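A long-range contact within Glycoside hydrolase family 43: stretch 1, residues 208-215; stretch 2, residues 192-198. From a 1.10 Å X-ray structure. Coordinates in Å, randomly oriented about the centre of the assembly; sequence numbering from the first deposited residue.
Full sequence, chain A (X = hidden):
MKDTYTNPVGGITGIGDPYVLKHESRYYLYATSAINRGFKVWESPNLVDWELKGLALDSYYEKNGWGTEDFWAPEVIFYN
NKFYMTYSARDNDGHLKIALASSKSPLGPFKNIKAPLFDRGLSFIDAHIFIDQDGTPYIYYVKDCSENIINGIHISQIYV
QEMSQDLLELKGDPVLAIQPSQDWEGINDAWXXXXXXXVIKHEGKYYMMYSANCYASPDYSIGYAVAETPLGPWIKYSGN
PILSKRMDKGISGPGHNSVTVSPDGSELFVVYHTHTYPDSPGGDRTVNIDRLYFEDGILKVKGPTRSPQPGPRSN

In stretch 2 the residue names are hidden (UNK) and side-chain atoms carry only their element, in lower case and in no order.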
ATOM      1  N   MET A 208      -5.578 -10.353  -2.850  1.00  6.21           N
ATOM      2  CA  MET A 208      -5.546  -8.920  -2.594  1.00  6.11           C
ATOM      3  C   MET A 208      -5.578  -8.713  -1.092  1.00  5.90           C
ATOM      4  O   MET A 208      -6.587  -8.984  -0.440  1.00  6.34           O
ATOM      5  CB  MET A 208      -6.773  -8.223  -3.188  1.00  6.31           C
ATOM      6  CG  MET A 208      -6.744  -6.702  -2.958  1.00  7.16           C
ATOM      7  SD  MET A 208      -8.310  -5.894  -3.195  1.00  8.59           S
ATOM      8  CE  MET A 208      -8.545  -6.290  -4.920  1.00  9.80           C
ATOM      9  N   MET A 209      -4.466  -8.256  -0.548  1.00  5.93           N
ATOM     10  CA  MET A 209      -4.417  -7.787   0.821  1.00  6.16           C
ATOM     11  C   MET A 209      -4.977  -6.362   0.855  1.00  5.92           C
ATOM     12  O   MET A 209      -4.817  -5.603  -0.105  1.00  6.65           O
ATOM     13  CB  MET A 209      -2.974  -7.837   1.318  1.00  6.45           C
ATOM     14  CG  MET A 209      -2.435  -9.241   1.313  1.00  8.34           C
ATOM     15  SD  MET A 209      -0.687  -9.386   1.653  1.00  9.09           S
ATOM     16  CE  MET A 209      -0.774  -9.232   3.441  1.00 10.98           C
ATOM     17  N   TYR A 210      -5.614  -5.996   1.963  1.00  5.78           N
ATOM     18  CA  TYR A 210      -6.217  -4.672   2.075  1.00  6.07           C
ATOM     19  C   TYR A 210      -6.411  -4.390   3.558  1.00  5.51           C
ATOM     20  O   TYR A 210      -6.339  -5.295   4.393  1.00  6.32           O
ATOM     21  CB  TYR A 210      -7.559  -4.588   1.310  1.00  5.95           C
ATOM     22  CG  TYR A 210      -8.627  -5.443   1.936  1.00  5.89           C
ATOM     23  CD1 TYR A 210      -8.757  -6.787   1.632  1.00  6.33           C
ATOM     24  CD2 TYR A 210      -9.493  -4.913   2.885  1.00  6.19           C
ATOM     25  CE1 TYR A 210      -9.709  -7.568   2.253  1.00  6.50           C
ATOM     26  CE2 TYR A 210     -10.440  -5.695   3.510  1.00  7.01           C
ATOM     27  CZ  TYR A 210     -10.554  -7.022   3.187  1.00  6.64           C
ATOM     28  OH  TYR A 210     -11.502  -7.840   3.768  1.00  7.39           O
ATOM     29  N   SER A 211      -6.689  -3.128   3.865  1.00  5.53           N
ATOM     30  CA  SER A 211      -6.917  -2.694   5.234  1.00  5.89           C
ATOM     31  C   SER A 211      -8.337  -2.190   5.429  1.00  5.76           C
ATOM     32  O   SER A 211      -8.963  -1.656   4.497  1.00  6.34           O
ATOM     33  CB  SER A 211      -5.935  -1.582   5.592  1.00  6.88           C
ATOM     34  OG  SER A 211      -4.596  -2.055   5.512  1.00  7.85           O
ATOM     35  N   ALA A 212      -8.851  -2.355   6.644  1.00  6.03           N
ATOM     36  CA  ALA A 212     -10.186  -1.880   6.983  1.00  6.10           C
ATOM     37  C   ALA A 212     -10.177  -1.271   8.381  1.00  6.41           C
ATOM     38  O   ALA A 212      -9.214  -1.435   9.133  1.00  7.22           O
ATOM     39  CB  ALA A 212     -11.212  -3.020   6.907  1.00  6.60           C
ATOM     40  N   ASN A 213     -11.297  -0.625   8.716  1.00  7.12           N
ATOM     41  CA  ASN A 213     -11.447   0.212   9.901  1.00  8.17           C
ATOM     42  C   ASN A 213     -10.656   1.501   9.757  1.00  8.33           C
ATOM     43  O   ASN A 213     -10.048   1.741   8.712  1.00  8.36           O
ATOM     44  CB  ASN A 213     -11.168  -0.570  11.188  1.00  9.19           C
ATOM     45  CG  ASN A 213     -12.081  -1.771  11.302  1.00  9.90           C
ATOM     46  OD1 ASN A 213     -13.302  -1.616  11.383  1.00 12.45           O
ATOM     47  ND2 ASN A 213     -11.523  -2.963  11.238  1.00 10.31           N
ATOM     48  N   CYS A 214     -10.739   2.364  10.761  1.00  9.44           N
ATOM     49  CA  CYS A 214     -10.140   3.686  10.673  1.00 10.10           C
ATOM     50  C   CYS A 214      -8.641   3.626  10.951  1.00  9.20           C
ATOM     51  O   CYS A 214      -8.222   3.031  11.941  1.00  9.07           O
ATOM     52  CB  CYS A 214     -10.803   4.621  11.682  1.00 12.25           C
ATOM     53  SG  CYS A 214     -10.184   6.307  11.631  1.00 14.20           S
ATOM     54  N   TYR A 215      -7.840   4.279  10.106  1.00  8.88           N
ATOM     55  CA  TYR A 215      -6.386   4.299  10.291  1.00  9.08           C
ATOM     56  C   TYR A 215      -5.961   4.797  11.675  1.00  8.64           C
ATOM     57  O   TYR A 215      -4.897   4.427  12.150  1.00  8.77           O
ATOM     58  CB  TYR A 215      -5.693   5.169   9.233  1.00  9.99           C
ATOM     59  CG  TYR A 215      -5.765   6.630   9.574  1.00 10.99           C
ATOM     60  CD1 TYR A 215      -4.712   7.273  10.221  1.00 11.16           C
ATOM     61  CD2 TYR A 215      -6.907   7.351   9.323  1.00 11.20           C
ATOM     62  CE1 TYR A 215      -4.794   8.593  10.591  1.00 11.77           C
ATOM     63  CE2 TYR A 215      -7.005   8.684   9.688  1.00 11.53           C
ATOM     64  CZ  TYR A 215      -5.945   9.293  10.323  1.00 12.06           C
ATOM     65  OH  TYR A 215      -6.021  10.608  10.703  1.00 13.37           O
ATOM     66  N   UNK A 192     -16.718   3.886   6.719  1.00  7.89           N
ATOM     67  CA  UNK A 192     -16.245   2.511   6.535  1.00  7.26           C
ATOM     68  C   UNK A 192     -15.186   2.476   5.452  1.00  6.84           C
ATOM     69  O   UNK A 192     -15.287   3.191   4.449  1.00  7.30           O
ATOM     70  o   UNK A 192     -19.479  -0.252   5.948  1.00 10.93           O
ATOM     71  c   UNK A 192     -19.654   0.648   6.765  1.00  9.57           C
ATOM     72  n   UNK A 192     -20.807   0.839   7.399  1.00 10.30           N
ATOM     73  c   UNK A 192     -17.400   1.588   6.138  1.00  8.34           C
ATOM     74  c   UNK A 192     -18.538   1.571   7.146  1.00  9.05           C
ATOM     75  N   UNK A 193     -14.170   1.642   5.647  1.00  6.54           N
ATOM     76  CA  UNK A 193     -13.039   1.591   4.736  1.00  6.34           C
ATOM     77  C   UNK A 193     -12.639   0.198   4.293  1.00  5.82           C
ATOM     78  O   UNK A 193     -12.473  -0.699   5.119  1.00  6.11           O
ATOM     79  c   UNK A 193     -12.637   6.242   8.179  1.00 15.08           C
ATOM     80  c   UNK A 193     -13.211   5.594   9.242  1.00 15.74           C
ATOM     81  c   UNK A 193     -13.367   4.211   9.262  1.00 14.94           C
ATOM     82  c   UNK A 193     -11.406   4.670   5.160  1.00 12.53           C
ATOM     83  c   UNK A 193     -12.218   5.456   7.099  1.00 13.99           C
ATOM     84  n   UNK A 193     -11.609   5.799   5.918  1.00 13.63           N
ATOM     85  c   UNK A 193     -12.966   3.444   8.196  1.00 12.34           C
ATOM     86  c   UNK A 193     -11.782   2.171   5.400  1.00  7.77           C
ATOM     87  c   UNK A 193     -11.855   3.586   5.829  1.00  9.97           C
ATOM     88  c   UNK A 193     -12.380   4.071   7.083  1.00 11.30           C
ATOM     89  N   UNK A 194     -12.415   0.060   2.986  1.00  5.66           N
ATOM     90  CA  UNK A 194     -11.470  -0.920   2.453  1.00  5.98           C
ATOM     91  C   UNK A 194     -10.465  -0.096   1.652  1.00  6.05           C
ATOM     92  O   UNK A 194     -10.854   0.621   0.714  1.00  6.56           O
ATOM     93  n   UNK A 194     -12.946  -3.142   3.505  1.00  6.43           N
ATOM     94  o   UNK A 194     -13.480  -3.888   1.460  1.00  6.58           O
ATOM     95  c   UNK A 194     -12.907  -3.072   2.178  1.00  6.19           C
ATOM     96  c   UNK A 194     -12.108  -1.947   1.507  1.00  6.06           C
ATOM     97  N   UNK A 195      -9.191  -0.180   2.022  1.00  5.82           N
ATOM     98  CA  UNK A 195      -8.189   0.645   1.363  1.00  6.05           C
ATOM     99  C   UNK A 195      -6.856  -0.085   1.324  1.00  5.81           C
ATOM    100  O   UNK A 195      -6.741  -1.228   1.744  1.00  5.99           O
ATOM    101  o   UNK A 195      -8.054   4.395   3.522  1.00 12.22           O
ATOM    102  c   UNK A 195      -7.628   2.016   3.437  1.00  8.01           C
ATOM    103  o   UNK A 195      -7.215   3.455   5.301  1.00 11.07           O
ATOM    104  c   UNK A 195      -7.642   3.387   4.129  1.00  9.68           C
ATOM    105  c   UNK A 195      -8.106   2.039   2.002  1.00  7.02           C
ATOM    106  N   UNK A 196      -5.852   0.559   0.757  1.00  6.08           N
ATOM    107  CA  UNK A 196      -4.540  -0.052   0.703  1.00  6.20           C
ATOM    108  C   UNK A 196      -4.427  -1.414   0.036  1.00  5.90           C
ATOM    109  O   UNK A 196      -3.768  -2.310   0.571  1.00  6.62           O
ATOM    110  N   UNK A 197      -4.991  -1.588  -1.164  1.00  6.00           N
ATOM    111  CA  UNK A 197      -4.832  -2.881  -1.848  1.00  6.18           C
ATOM    112  C   UNK A 197      -3.382  -3.200  -2.206  1.00  6.34           C
ATOM    113  O   UNK A 197      -2.626  -2.306  -2.597  1.00  7.10           O
ATOM    114  c   UNK A 197      -5.661  -2.708  -3.126  1.00  6.60           C
ATOM    115  c   UNK A 197      -5.671  -1.222  -3.369  1.00  6.74           C
ATOM    116  c   UNK A 197      -5.736  -0.613  -1.982  1.00  6.35           C
ATOM    117  N   UNK A 198      -3.044  -4.478  -2.136  1.00  6.33           N
ATOM    118  CA  UNK A 198      -1.771  -4.986  -2.635  1.00  6.30           C
ATOM    119  C   UNK A 198      -2.022  -6.414  -3.116  1.00  6.03           C
ATOM    120  O   UNK A 198      -2.541  -7.211  -2.356  1.00  6.95           O
ATOM    121  c   UNK A 198       2.344  -6.710  -3.039  1.00  9.13           C
ATOM    122  c   UNK A 198       3.192  -5.661  -3.240  1.00  9.60           C
ATOM    123  c   UNK A 198       1.581  -4.167  -2.335  1.00  8.28           C
ATOM    124  c   UNK A 198       2.833  -4.404  -2.883  1.00  8.76           C
ATOM    125  c   UNK A 198      -0.680  -4.972  -1.546  1.00  6.99           C
ATOM    126  c   UNK A 198       0.698  -5.223  -2.103  1.00  7.33           C
ATOM    127  c   UNK A 198       1.094  -6.490  -2.475  1.00  8.23           C
TER
HETATM  128  O   HOH W   1     -14.195   0.182   8.108  1.00  8.19           O
HETATM  129  O   HOH W   2      -8.763   4.644   7.372  1.00 16.31           O
HETATM  130  O   HOH W   3      -3.276  -3.166   3.248  1.00  7.59           O

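Position 192 carries three carbons in a row, the last bearing one oxygen and one nitrogen: an amide on a two-carbon arm. Its CA-to-CB bond points away from stretch 1 and no atom of it makes contact there. A carboxylate would carry two oxygens instead, so this is Gln 192.

Position 193 has one carbon leading into fused five- and six-membered rings of eight carbons and one nitrogen, an indole. It points toward stretch 1, where the six-membered ring meets the loop that follows the strand: CA of Cys 214 lies over its face, 3.8 Å from the centroid. This is Trp 193. Its CZ3 comes within 3.5 Å of Cys 214 CB. The distance from Trp 193 CE3 to Asn 213 C is 3.4 Å.

Position 194 has two carbons, the second holding one oxygen and one nitrogen, a short amide. It shares a face of the sheet with Ala 212, and the amide nitrogen sits 3.8 Å from Ala 212 CB and 3.6 Å from Tyr 210 CE2. The residue is Asn 194. Its ND2 also donates to the backbone O of Trp 193 at 3.0 Å, which ties the amide to its own strand.

Position 195 shows three carbons ending in two oxygens, an extended carboxylate on the same face as Ser 211. Glu 195 fits. Its backbone N donates to Ser 211 O at 2.9 Å, and its O accepts from Ser 211 N at 2.8 Å. At the far end, OE2 accepts from a water that in turn accepts from Tyr 215 N, so the acid reaches the loop through solvent.

Position 196 has no side-chain atoms, and its phi of 57° is one that glycine tolerates best. An ideal CB would point toward stretch 1, 3.9 Å from Ser 211 OG. Gly 196 it is, and a water links its O to Ser 211 OG.

Position 197 has three carbons closing a ring onto the backbone nitrogen, and its CB packs 4.1 Å from Met 208 CG. That closed ring identifies Pro 197, which has no N-H to give; its CA lies 3.2 Å from Met 209 O in a CA-H...O contact.

Position 198 has one carbon and a plain six-carbon ring; its CB leaves on the face shared with Met 209, though the ring leads away from stretch 1. This is Phe 198. Its N donates to Met 209 O at 2.9 Å, and its O accepts from Met 209 N at 2.8 Å.

The rule is an antiparallel ladder with a step in it. Two reciprocal backbone pairs, Met 209 with Phe 198 and Ser 211 with Glu 195, carry the register; between them one strand spends two residues, Gly 196 and Pro 197, against Tyr 210 alone. This is a beta bulge. Past the ladder, the indole of Trp 193 extends the contact by packing on the loop.

Stretch 2 (192-198) QWNEGPF
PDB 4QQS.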